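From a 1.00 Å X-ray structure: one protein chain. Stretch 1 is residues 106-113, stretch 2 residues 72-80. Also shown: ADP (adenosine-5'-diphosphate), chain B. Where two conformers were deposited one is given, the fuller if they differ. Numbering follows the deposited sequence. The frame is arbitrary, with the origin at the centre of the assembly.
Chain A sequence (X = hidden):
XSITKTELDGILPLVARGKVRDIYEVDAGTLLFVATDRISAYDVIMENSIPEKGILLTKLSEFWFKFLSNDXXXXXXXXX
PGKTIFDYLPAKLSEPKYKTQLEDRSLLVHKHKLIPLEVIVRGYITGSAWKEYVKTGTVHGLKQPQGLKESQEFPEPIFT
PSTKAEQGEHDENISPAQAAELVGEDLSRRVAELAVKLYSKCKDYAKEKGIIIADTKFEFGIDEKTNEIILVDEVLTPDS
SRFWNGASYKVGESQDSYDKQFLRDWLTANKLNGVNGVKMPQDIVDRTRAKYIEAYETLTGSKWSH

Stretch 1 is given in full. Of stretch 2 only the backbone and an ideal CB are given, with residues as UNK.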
# COMPACT_ATOMS: atom_id res chain seq x y z
N SER A 106 14.17 -0.56 3.85
CA SER A 106 13.99 0.36 4.93
C SER A 106 13.93 1.74 4.42
O SER A 106 14.73 2.17 3.61
CB SER A 106 15.14 0.25 5.91
OG SER A 106 15.19 -1.02 6.48
N LEU A 107 13.00 2.49 4.97
CA LEU A 107 12.92 3.90 4.72
C LEU A 107 13.10 4.62 6.00
O LEU A 107 12.58 4.23 7.02
CB LEU A 107 11.59 4.26 4.10
CG LEU A 107 11.39 3.60 2.75
CD1 LEU A 107 10.00 3.83 2.30
CD2 LEU A 107 12.35 4.11 1.74
N LEU A 108 13.82 5.70 5.93
CA LEU A 108 13.94 6.62 7.02
C LEU A 108 12.87 7.64 6.79
O LEU A 108 12.88 8.29 5.76
CB LEU A 108 15.32 7.24 6.98
CG LEU A 108 15.66 8.08 8.15
CD1 LEU A 108 15.81 7.24 9.37
CD2 LEU A 108 16.92 8.83 7.86
N VAL A 109 11.94 7.73 7.71
CA VAL A 109 10.79 8.55 7.48
C VAL A 109 10.56 9.41 8.67
O VAL A 109 10.90 9.11 9.79
CB VAL A 109 9.54 7.72 7.18
CG1 VAL A 109 9.80 6.81 5.99
CG2 VAL A 109 9.09 6.93 8.34
N HIS A 110 9.94 10.52 8.40
CA HIS A 110 9.50 11.38 9.42
C HIS A 110 8.25 10.81 10.04
O HIS A 110 7.34 10.41 9.36
CB HIS A 110 9.13 12.71 8.79
CG HIS A 110 10.30 13.45 8.26
ND1 HIS A 110 11.18 14.12 9.07
CD2 HIS A 110 10.72 13.66 6.99
CE1 HIS A 110 12.11 14.69 8.33
NE2 HIS A 110 11.84 14.45 7.06
N LYS A 111 8.22 10.80 11.35
CA LYS A 111 7.03 10.44 12.06
C LYS A 111 6.02 11.50 11.77
O LYS A 111 6.29 12.66 11.96
CB LYS A 111 7.44 10.26 13.52
CG LYS A 111 6.38 9.72 14.40
CD LYS A 111 6.79 9.69 15.89
CE LYS A 111 8.28 9.27 16.24
NZ LYS A 111 8.78 9.40 17.74
N HIS A 112 4.85 11.13 11.34
CA HIS A 112 3.82 12.10 11.10
C HIS A 112 2.61 11.73 11.84
O HIS A 112 2.33 10.57 12.05
CB HIS A 112 3.50 12.21 9.63
CG HIS A 112 4.42 13.11 8.91
ND1 HIS A 112 4.39 14.46 9.11
CD2 HIS A 112 5.42 12.87 8.04
CE1 HIS A 112 5.33 15.02 8.38
NE2 HIS A 112 5.98 14.08 7.73
N LYS A 113 1.85 12.76 12.14
CA LYS A 113 0.50 12.55 12.57
C LYS A 113 -0.27 12.04 11.42
O LYS A 113 -0.30 12.64 10.36
CB LYS A 113 -0.07 13.85 13.04
CG LYS A 113 -1.44 13.68 13.60
CD LYS A 113 -2.01 14.94 14.16
CE LYS A 113 -1.26 15.42 15.37
NZ LYS A 113 -2.04 16.44 16.10
N UNK A 72 2.78 15.98 -3.90
CA UNK A 72 2.48 15.81 -2.51
C UNK A 72 3.76 15.65 -1.75
O UNK A 72 4.67 14.98 -2.21
CB UNK A 72 1.55 14.62 -2.28
N UNK A 73 3.82 16.28 -0.61
CA UNK A 73 4.88 16.03 0.33
C UNK A 73 4.80 14.62 0.80
O UNK A 73 3.72 14.10 0.92
CB UNK A 73 4.82 17.00 1.51
N UNK A 74 5.92 14.04 1.14
CA UNK A 74 5.91 12.70 1.65
C UNK A 74 6.74 12.58 2.89
O UNK A 74 7.43 13.49 3.28
CB UNK A 74 6.40 11.72 0.59
N UNK A 75 6.67 11.43 3.50
CA UNK A 75 7.33 11.20 4.76
C UNK A 75 8.78 10.87 4.67
O UNK A 75 9.41 10.69 5.69
CB UNK A 75 6.62 10.07 5.51
N UNK A 76 9.33 10.74 3.49
CA UNK A 76 10.71 10.32 3.44
C UNK A 76 11.60 11.39 4.02
O UNK A 76 11.43 12.56 3.75
CB UNK A 76 11.13 9.99 2.01
N UNK A 77 12.59 10.98 4.78
CA UNK A 77 13.66 11.85 5.15
C UNK A 77 14.56 11.99 3.93
O UNK A 77 14.93 11.05 3.29
CB UNK A 77 14.42 11.32 6.37
N UNK A 78 15.00 13.20 3.71
CA UNK A 78 16.05 13.41 2.74
C UNK A 78 17.31 12.66 3.15
O UNK A 78 17.77 12.72 4.29
CB UNK A 78 16.34 14.90 2.58
N UNK A 79 17.84 11.92 2.23
CA UNK A 79 19.11 11.30 2.47
C UNK A 79 20.07 12.17 1.65
O UNK A 79 19.83 12.33 0.45
CB UNK A 79 19.14 9.82 2.08
N UNK A 80 21.10 12.76 2.27
CA UNK A 80 22.03 13.56 1.53
C UNK A 80 22.62 12.78 0.38
O UNK A 80 22.70 11.57 0.40
CB UNK A 80 23.14 14.08 2.45
PB ADP B . -0.41 -2.32 8.99
O1B ADP B . -0.75 -2.12 7.58
O2B ADP B . -1.26 -1.52 9.89
O3B ADP B . -0.38 -3.68 9.50
PA ADP B . 2.31 -1.85 8.28
O1A ADP B . 1.99 -1.41 6.92
O2A ADP B . 2.94 -3.14 8.48
O3A ADP B . 1.04 -1.73 9.21
O5' ADP B . 3.24 -0.80 8.99
C5' ADP B . 3.21 0.60 8.77
C4' ADP B . 2.61 1.28 9.96
O4' ADP B . 3.25 2.55 10.05
C3' ADP B . 1.15 1.56 9.83
O3' ADP B . 0.57 1.68 11.11
C2' ADP B . 1.14 2.93 9.20
O2' ADP B . -0.05 3.62 9.36
C1' ADP B . 2.27 3.56 9.93
N9 ADP B . 2.89 4.68 9.29
C8 ADP B . 3.14 4.82 7.99
N7 ADP B . 3.82 5.90 7.72
C5 ADP B . 4.02 6.49 8.91
C6 ADP B . 4.69 7.66 9.34
N6 ADP B . 5.32 8.44 8.48
N1 ADP B . 4.64 8.00 10.62
C2 ADP B . 4.04 7.19 11.48
N3 ADP B . 3.45 6.03 11.21
C4 ADP B . 3.44 5.71 9.92

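Two backbone hydrogen bonds fix the frame before any side chain is considered: the amide N of His 110 donates to O of position 75 (2.8 Å), and N of position 77 donates to Leu 108 O (2.9 Å). They flank a single bridge between Val 109 and position 76, whose CA atoms lie 4.4 Å apart.

Position 72 is out of reach, and stretch 1 cannot select its residue; it is Val 72.

At 73 the CB points toward stretch 1, yet nothing there lies within 5.5 Å of it. A long side chain could cross the gap to the His 112 ring, and several polar ones would do. The residue is Arg 73: its NH2 stops 4.3 Å from His 112 CE1, and a water links Arg 73 NH2 (3.0 Å to the water O, a weak bond) with His 112 NE2 (3.0 Å).

The CB of 74 points away, so a small or polar residue that serves its own stretch would suit. Asn 74 does so: its OD1 accepts from N of position 76 at 2.8 Å, bracing the backbone at the bridge residue.

Position 75 is the demanding one. Its CB points sideways, 3.9 Å from His 110 O and 4.1 Å from Val 109 CB, and the adenine N6 of ADP lies close by. A flat side chain with an acceptor suits, an imidazole or an amide; a plain apolar group could pack on Val 109 but would give N6 no acceptor. His 75 both accepts from the adenine and offers a face to Val 109. Its ND1 accepts from ADP N6 (2.9 Å), an amino group that also donates to His 110 O (3.0 Å), while Val 109 CG1 sits over the ring face, 3.5 Å from the centroid of His 75.

At 76 the CB points away, but an apolar chain of some length could turn back to Leu 107 and Val 109; Leu, Ile or Met are all plausible. Leu 76 does turn back, placing CD2 3.9 Å from Leu 107 CD1 and 4.2 Å from Val 109 CG1.

The CB of 77 lies sideways, 4.1 Å from His 110 NE2, with the Leu 108 side chain also near. A compact branched apolar residue is favoured, Val or Ile especially. Val 77 divides its methyls: CG2 lies over the His 110 ring face, 3.7 Å from the centroid, while CG1 packs 3.7 Å from Leu 108 CD2.

The CB of 78 points away, so stretch 1 leaves the choice open, and a polar residue suits; it is Asp 78.

The CB of 79 points sideways with nothing of stretch 1 within 5.5 Å; a longer chain with apolar carbons could reach Leu 108. Ile 79 does, CD1 to Leu 108 CD2 at 3.8 Å.

Position 80 is out of reach: Ala 80.

Stretch 2, residues 72-80: VRNHLVDIA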
# COMPACT_ATOMS: atom_id res chain seq x y z
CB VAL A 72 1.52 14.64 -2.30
CG1 VAL A 72 2.17 13.34 -2.68
CG2 VAL A 72 0.98 14.61 -0.92
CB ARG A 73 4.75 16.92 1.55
CG ARG A 73 5.21 18.34 1.33
CD ARG A 73 5.22 19.11 2.63
NE ARG A 73 6.06 18.44 3.61
CZ ARG A 73 6.03 18.70 4.91
NH1 ARG A 73 5.22 19.63 5.39
NH2 ARG A 73 6.81 18.03 5.74
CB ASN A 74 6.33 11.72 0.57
CG ASN A 74 7.74 11.91 0.17
OD1 ASN A 74 8.63 11.86 1.01
ND2 ASN A 74 7.97 12.15 -1.09
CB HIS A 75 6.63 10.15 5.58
CG HIS A 75 6.63 8.79 5.04
ND1 HIS A 75 6.28 7.76 5.87
CD2 HIS A 75 6.93 8.26 3.85
CE1 HIS A 75 6.36 6.65 5.18
NE2 HIS A 75 6.74 6.93 3.95
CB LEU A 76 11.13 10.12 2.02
CG LEU A 76 10.37 9.06 1.28
CD1 LEU A 76 10.86 9.01 -0.15
CD2 LEU A 76 10.49 7.71 1.95
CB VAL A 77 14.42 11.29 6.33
CG1 VAL A 77 15.65 12.10 6.64
CG2 VAL A 77 13.52 11.22 7.53
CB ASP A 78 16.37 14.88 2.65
CG ASP A 78 15.25 15.68 2.05
OD1 ASP A 78 14.27 15.09 1.54
OD2 ASP A 78 15.36 16.92 2.07
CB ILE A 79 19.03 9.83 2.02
CG1 ILE A 79 18.00 9.06 2.85
CG2 ILE A 79 20.38 9.14 2.18
CD1 ILE A 79 18.20 9.18 4.33
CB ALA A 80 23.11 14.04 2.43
O HOH W 1 8.30 15.50 6.56
O HOH W 2 7.84 14.43 5.89
O HOH W 3 13.52 15.25 5.03
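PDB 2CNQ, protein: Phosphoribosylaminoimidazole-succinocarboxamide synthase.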